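Local coordinates for transcriptional regulator KdgR (Pseudomonas aeruginosa, PDB 5Y6I), which probably binds DNA as an IclR-family transcriptional regulator, pairing a helix-turn-helix domain with a C-terminal IclR domain, at the interface of chains A and B. Residues are numbered along the deposited sequence; one frame, centred on the assembly and turned at random. Chains: chain A/B, Transcriptional regulator KdgR.

Contact 1: the interface of chains A and B. Residues chain A 80-81, 84-85, 87-88, 219-220; chain B 80-81, 83-85, 87-88, 125, 140.
Helix 78-88 of chain A crosses helix 78-89 of chain B at about 50°, running in roughly opposite directions, and the backbones come close at the two glycines, where A:Gly84 CA lies 3.4 Å from B:Gly84 CA. Neither glycine has a side chain to hold the helices apart. The patch is an apolar helix-helix crossing, with no polar bond between the chains, and may help hold the two copies together in the deposited dimer. On one side of the crossing, B:Leu81 has CG anti to its carbonyl carbon (chi1 -56°). This sends B:Leu81 CD2 against the end of the A helix, 3.6 Å from A:Ala87 CB and 3.5 Å from A:Leu88 CD2. A:Leu88 has a similar first torsion. Its CD2 meets both B:Leu81 and B:Leu85, while A:Leu88 CD1 reaches B:Leu85 CD2 at 3.7 Å. The leucines cross obliquely. B:Leu85 turns its other methyl, CD1, to A:Ala219 CB. On the opposite side, A:Leu81 differs: its CG is anti to the backbone N (chi1 171°), and its CD1 meets B:Leu88 CD2 at 3.7 Å, the two chains crossing at about a right angle. The pairing of residues 81 and 88 thus occurs both ways, but with different rotamers. A:Leu85 reaches beyond the helix pair to strand 121-128 of chain B and to the loop residue B:Val140. A:Leu85 CD2 lies 3.9 Å from B:Val125 CA and 4.0 Å from B:Val140 CG1.

Contact 2: the interface of chains A and B. Residues chain A 219, 257-262; chain B 78, 81-82, 85.
B:Arg78, at the start of helix 78-89, reaches across to the end of helix 244-258 of chain A and the loop that follows. Its CG is anti to the backbone N (chi1 159°), and the chain runs extended from CG to NE. B:Arg78 CB lies 4.0 Å from A:Arg258 O. CG passes alongside the backbone of A:Trp257 and A:Gly260. B:Arg78 CD sits over the face of the A:Trp257 six-membered ring, 3.3 Å from its centroid, in a CH-pi contact. NE continues over the indole near CE2 and NE1. B:Arg78 CZ then lies over the five-membered ring of A:Trp257, 3.5 Å from its centroid, in a cation-pi contact. The guanidinium and indole planes are 8° apart, so the two groups stack nearly flat. B:Arg78 NH1 turns back to the main chain and donates a hydrogen bond to A:Trp257 O at 2.5 Å. It approaches on a carbonyl lone pair, but the bond is bent, 136° at H, and the oxygen is tilted out of the guanidinium plane. A weak bond from NH1 to A:Tyr261 O is also present. B:Arg78 NH2 lies near NE1 and CD1 of the indole. B:Arg82 CD lies over the opposite face of the guanidinium, offset toward the rim, so B:Arg82 backs B:Arg78 from within chain B.

B:Arg82 is bent at chi2 and chi3, which folds its tip toward A:Asp262. B:Arg82 NH1 makes a long salt bridge to A:Asp262 OD2, 3.9 Å away, with the carboxylate and guanidinium planes perpendicular. B:Arg82 NH2 lies 2.9 Å from A:Gly260 O, but its N-H points away, so no hydrogen bond forms. B:Leu81 adds an apolar contact from CD1 to A:Gly260 CA at 3.8 Å.

This interface patch ties the C-terminal end of chain A to the B helix. It may help set how chain A's C-terminal domain sits against chain B.

Contact 1: the interface of chains A and B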
# COMPACT_ATOMS: atom_id res chain seq x y z
N ALA A 80 -11.61 0.63 -11.63
CA ALA A 80 -10.16 0.72 -11.57
C ALA A 80 -9.70 0.87 -10.13
O ALA A 80 -8.72 0.24 -9.71
CB ALA A 80 -9.66 1.88 -12.42
N LEU A 81 -10.39 1.70 -9.35
CA LEU A 81 -10.00 1.91 -7.97
C LEU A 81 -10.19 0.64 -7.13
O LEU A 81 -9.35 0.32 -6.29
CB LEU A 81 -10.81 3.07 -7.37
CG LEU A 81 -10.71 3.32 -5.87
CD1 LEU A 81 -9.27 3.54 -5.46
CD2 LEU A 81 -11.59 4.49 -5.43
N GLY A 84 -7.57 -2.01 -7.78
CA GLY A 84 -6.31 -1.52 -7.24
C GLY A 84 -6.24 -1.60 -5.73
O GLY A 84 -5.20 -1.98 -5.18
N LEU A 85 -7.33 -1.26 -5.04
CA LEU A 85 -7.31 -1.35 -3.58
C LEU A 85 -7.28 -2.80 -3.12
O LEU A 85 -6.79 -3.08 -2.01
CB LEU A 85 -8.53 -0.65 -2.97
CG LEU A 85 -8.71 0.86 -3.15
CD1 LEU A 85 -10.05 1.27 -2.54
CD2 LEU A 85 -7.57 1.67 -2.55
N ALA A 87 -5.55 -5.07 -4.76
CA ALA A 87 -4.12 -5.31 -4.91
C ALA A 87 -3.35 -4.79 -3.71
O ALA A 87 -2.60 -5.53 -3.08
CB ALA A 87 -3.62 -4.64 -6.20
N LEU A 88 -3.55 -3.52 -3.38
CA LEU A 88 -2.80 -2.90 -2.28
C LEU A 88 -3.09 -3.58 -0.94
O LEU A 88 -2.21 -3.66 -0.08
CB LEU A 88 -3.12 -1.40 -2.22
CG LEU A 88 -2.68 -0.60 -3.45
CD1 LEU A 88 -3.52 0.63 -3.60
CD2 LEU A 88 -1.22 -0.18 -3.35
N ALA A 219 4.45 -0.42 -2.83
CA ALA A 219 3.84 0.44 -3.83
C ALA A 219 3.87 1.90 -3.42
O ALA A 219 4.11 2.78 -4.25
CB ALA A 219 2.39 -0.00 -4.07
N ARG A 220 3.62 2.19 -2.14
CA ARG A 220 3.51 3.58 -1.71
C ARG A 220 4.85 4.17 -1.29
O ARG A 220 4.89 5.31 -0.83
CB ARG A 220 2.48 3.70 -0.58
CG ARG A 220 1.27 2.80 -0.77
CD ARG A 220 0.14 3.21 0.12
NE ARG A 220 0.01 4.64 0.00
CZ ARG A 220 -1.09 5.26 -0.41
NH1 ARG A 220 -2.19 4.57 -0.71
NH2 ARG A 220 -1.09 6.58 -0.50
N ALA B 80 -2.08 -3.71 -11.29
CA ALA B 80 -3.23 -3.42 -10.46
C ALA B 80 -2.89 -2.44 -9.34
O ALA B 80 -3.70 -1.57 -9.00
CB ALA B 80 -3.78 -4.72 -9.89
N LEU B 81 -1.70 -2.57 -8.75
CA LEU B 81 -1.28 -1.57 -7.76
C LEU B 81 -1.09 -0.22 -8.43
O LEU B 81 -1.51 0.81 -7.89
CB LEU B 81 0.02 -1.99 -7.08
CG LEU B 81 0.02 -3.34 -6.39
CD1 LEU B 81 1.42 -3.99 -6.32
CD2 LEU B 81 -0.59 -3.19 -5.01
N VAL B 83 -2.66 0.93 -10.95
CA VAL B 83 -3.98 1.49 -11.22
C VAL B 83 -4.66 1.89 -9.92
O VAL B 83 -5.42 2.87 -9.88
CB VAL B 83 -4.82 0.48 -12.03
CG1 VAL B 83 -6.30 0.85 -12.04
CG2 VAL B 83 -4.28 0.37 -13.46
N GLY B 84 -4.41 1.16 -8.83
CA GLY B 84 -4.92 1.62 -7.55
C GLY B 84 -4.36 2.98 -7.18
O GLY B 84 -5.09 3.87 -6.75
N LEU B 85 -3.05 3.17 -7.39
CA LEU B 85 -2.43 4.39 -6.91
C LEU B 85 -2.76 5.56 -7.83
O LEU B 85 -3.00 6.68 -7.35
CB LEU B 85 -0.92 4.20 -6.77
CG LEU B 85 -0.57 3.14 -5.72
CD1 LEU B 85 0.92 2.99 -5.58
CD2 LEU B 85 -1.21 3.48 -4.36
N ALA B 87 -5.57 5.82 -9.64
CA ALA B 87 -6.95 6.15 -9.26
C ALA B 87 -6.99 7.07 -8.04
O ALA B 87 -7.82 7.98 -7.96
CB ALA B 87 -7.75 4.89 -8.95
N LEU B 88 -6.10 6.84 -7.08
CA LEU B 88 -6.13 7.67 -5.89
C LEU B 88 -5.50 9.03 -6.15
O LEU B 88 -5.98 10.04 -5.63
CB LEU B 88 -5.44 6.97 -4.73
CG LEU B 88 -6.10 5.67 -4.31
CD1 LEU B 88 -5.10 4.82 -3.50
CD2 LEU B 88 -7.33 5.97 -3.51
N VAL B 125 -9.03 3.61 1.91
CA VAL B 125 -8.08 3.67 0.81
C VAL B 125 -6.62 3.70 1.26
O VAL B 125 -5.73 3.62 0.40
CB VAL B 125 -8.38 4.88 -0.11
CG1 VAL B 125 -9.82 4.84 -0.56
CG2 VAL B 125 -8.11 6.21 0.62
N VAL B 140 -7.47 -2.18 3.72
CA VAL B 140 -7.59 -1.22 2.62
C VAL B 140 -8.58 -1.78 1.61
O VAL B 140 -8.54 -2.97 1.26
CB VAL B 140 -6.22 -0.94 1.99
CG1 VAL B 140 -6.38 -0.52 0.55
CG2 VAL B 140 -5.51 0.16 2.76

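Contact 2: the interface of chains A and B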
# COMPACT_ATOMS: atom_id res chain seq x y z
N ALA A 219 4.45 -0.42 -2.83
CA ALA A 219 3.84 0.44 -3.83
C ALA A 219 3.87 1.90 -3.42
O ALA A 219 4.11 2.78 -4.25
CB ALA A 219 2.39 -0.00 -4.07
N TRP A 257 9.77 -3.38 -7.29
CA TRP A 257 8.95 -3.16 -8.48
C TRP A 257 7.84 -4.19 -8.58
O TRP A 257 6.78 -3.90 -9.15
CB TRP A 257 9.85 -3.18 -9.71
CG TRP A 257 9.17 -3.08 -11.04
CD1 TRP A 257 9.09 -1.97 -11.84
CD2 TRP A 257 8.52 -4.14 -11.75
NE1 TRP A 257 8.41 -2.28 -12.99
CE2 TRP A 257 8.05 -3.60 -12.96
CE3 TRP A 257 8.29 -5.49 -11.47
CZ2 TRP A 257 7.35 -4.37 -13.89
CZ3 TRP A 257 7.60 -6.25 -12.39
CH2 TRP A 257 7.14 -5.69 -13.59
N ARG A 258 8.03 -5.38 -8.02
CA ARG A 258 6.93 -6.34 -8.03
C ARG A 258 5.84 -5.99 -7.03
O ARG A 258 4.70 -6.46 -7.17
CB ARG A 258 7.46 -7.75 -7.80
CG ARG A 258 8.06 -8.33 -9.08
CD ARG A 258 9.03 -9.48 -8.86
NE ARG A 258 8.51 -10.45 -7.90
CZ ARG A 258 8.98 -11.68 -7.77
NH1 ARG A 258 8.46 -12.50 -6.86
NH2 ARG A 258 9.97 -12.10 -8.55
N MET A 259 6.17 -5.20 -6.01
CA MET A 259 5.19 -4.67 -5.09
C MET A 259 4.61 -3.33 -5.56
O MET A 259 3.87 -2.70 -4.80
CB MET A 259 5.82 -4.53 -3.71
CG MET A 259 6.37 -5.85 -3.20
SD MET A 259 6.63 -5.88 -1.43
CE MET A 259 4.94 -5.89 -0.90
N GLY A 260 4.92 -2.89 -6.76
CA GLY A 260 4.26 -1.72 -7.30
C GLY A 260 5.08 -0.46 -7.22
O GLY A 260 4.65 0.58 -7.74
N TYR A 261 6.24 -0.52 -6.60
CA TYR A 261 7.04 0.66 -6.37
C TYR A 261 7.62 1.14 -7.69
O TYR A 261 8.16 0.36 -8.46
CB TYR A 261 8.16 0.33 -5.37
CG TYR A 261 9.06 1.49 -5.08
CD1 TYR A 261 8.55 2.67 -4.54
CD2 TYR A 261 10.42 1.42 -5.34
CE1 TYR A 261 9.36 3.74 -4.29
CE2 TYR A 261 11.25 2.49 -5.08
CZ TYR A 261 10.71 3.65 -4.56
OH TYR A 261 11.53 4.73 -4.30
N ASP A 262 7.51 2.44 -7.94
CA ASP A 262 7.89 3.02 -9.22
C ASP A 262 9.38 3.34 -9.32
O ASP A 262 9.82 3.83 -10.37
CB ASP A 262 7.07 4.29 -9.50
CG ASP A 262 7.16 5.32 -8.37
OD1 ASP A 262 8.20 5.40 -7.69
OD2 ASP A 262 6.17 6.07 -8.18
N ARG B 78 1.17 -6.54 -10.66
CA ARG B 78 1.77 -5.26 -10.26
C ARG B 78 1.01 -4.08 -10.86
O ARG B 78 0.87 -3.03 -10.22
CB ARG B 78 3.24 -5.22 -10.67
CG ARG B 78 3.76 -3.80 -10.76
CD ARG B 78 4.86 -3.66 -11.78
NE ARG B 78 5.15 -2.26 -12.12
CZ ARG B 78 5.71 -1.37 -11.29
NH1 ARG B 78 6.04 -1.73 -10.06
NH2 ARG B 78 5.94 -0.12 -11.69
N LEU B 81 -1.70 -2.57 -8.75
CA LEU B 81 -1.28 -1.57 -7.76
C LEU B 81 -1.09 -0.22 -8.43
O LEU B 81 -1.51 0.81 -7.89
CB LEU B 81 0.02 -1.99 -7.08
CG LEU B 81 0.02 -3.34 -6.39
CD1 LEU B 81 1.42 -3.99 -6.32
CD2 LEU B 81 -0.59 -3.19 -5.01
N ARG B 82 -0.46 -0.21 -9.60
CA ARG B 82 -0.31 1.04 -10.34
C ARG B 82 -1.66 1.71 -10.54
O ARG B 82 -1.81 2.91 -10.29
CB ARG B 82 0.37 0.77 -11.68
CG ARG B 82 1.62 -0.02 -11.50
CD ARG B 82 2.42 0.60 -10.38
NE ARG B 82 3.00 1.88 -10.79
CZ ARG B 82 3.29 2.87 -9.96
NH1 ARG B 82 3.83 3.98 -10.42
NH2 ARG B 82 3.03 2.75 -8.67
N LEU B 85 -3.05 3.17 -7.39
CA LEU B 85 -2.43 4.39 -6.91
C LEU B 85 -2.76 5.56 -7.83
O LEU B 85 -3.00 6.68 -7.35
CB LEU B 85 -0.92 4.20 -6.77
CG LEU B 85 -0.57 3.14 -5.72
CD1 LEU B 85 0.92 2.99 -5.58
CD2 LEU B 85 -1.21 3.48 -4.36

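The C-alpha centres of contacts 1 and 2 are about 9 Å apart, and both include A:Ala219, B:Leu81 and B:Leu85. Helix 78-89 of chain B runs through both. In contact 1 it meets its counterpart helix in chain A; in contact 2, the C-terminal end of helix 244-258 of chain A and the residues that follow. One helix thus joins an apolar patch to a polar, aromatic one, and B:Leu81 divides its methyls between them. Together they suggest a continuous interface that could couple helix position to the C-terminal domain. The interface is not an exact two-fold, and the structure alone does not prove the dimer is biological.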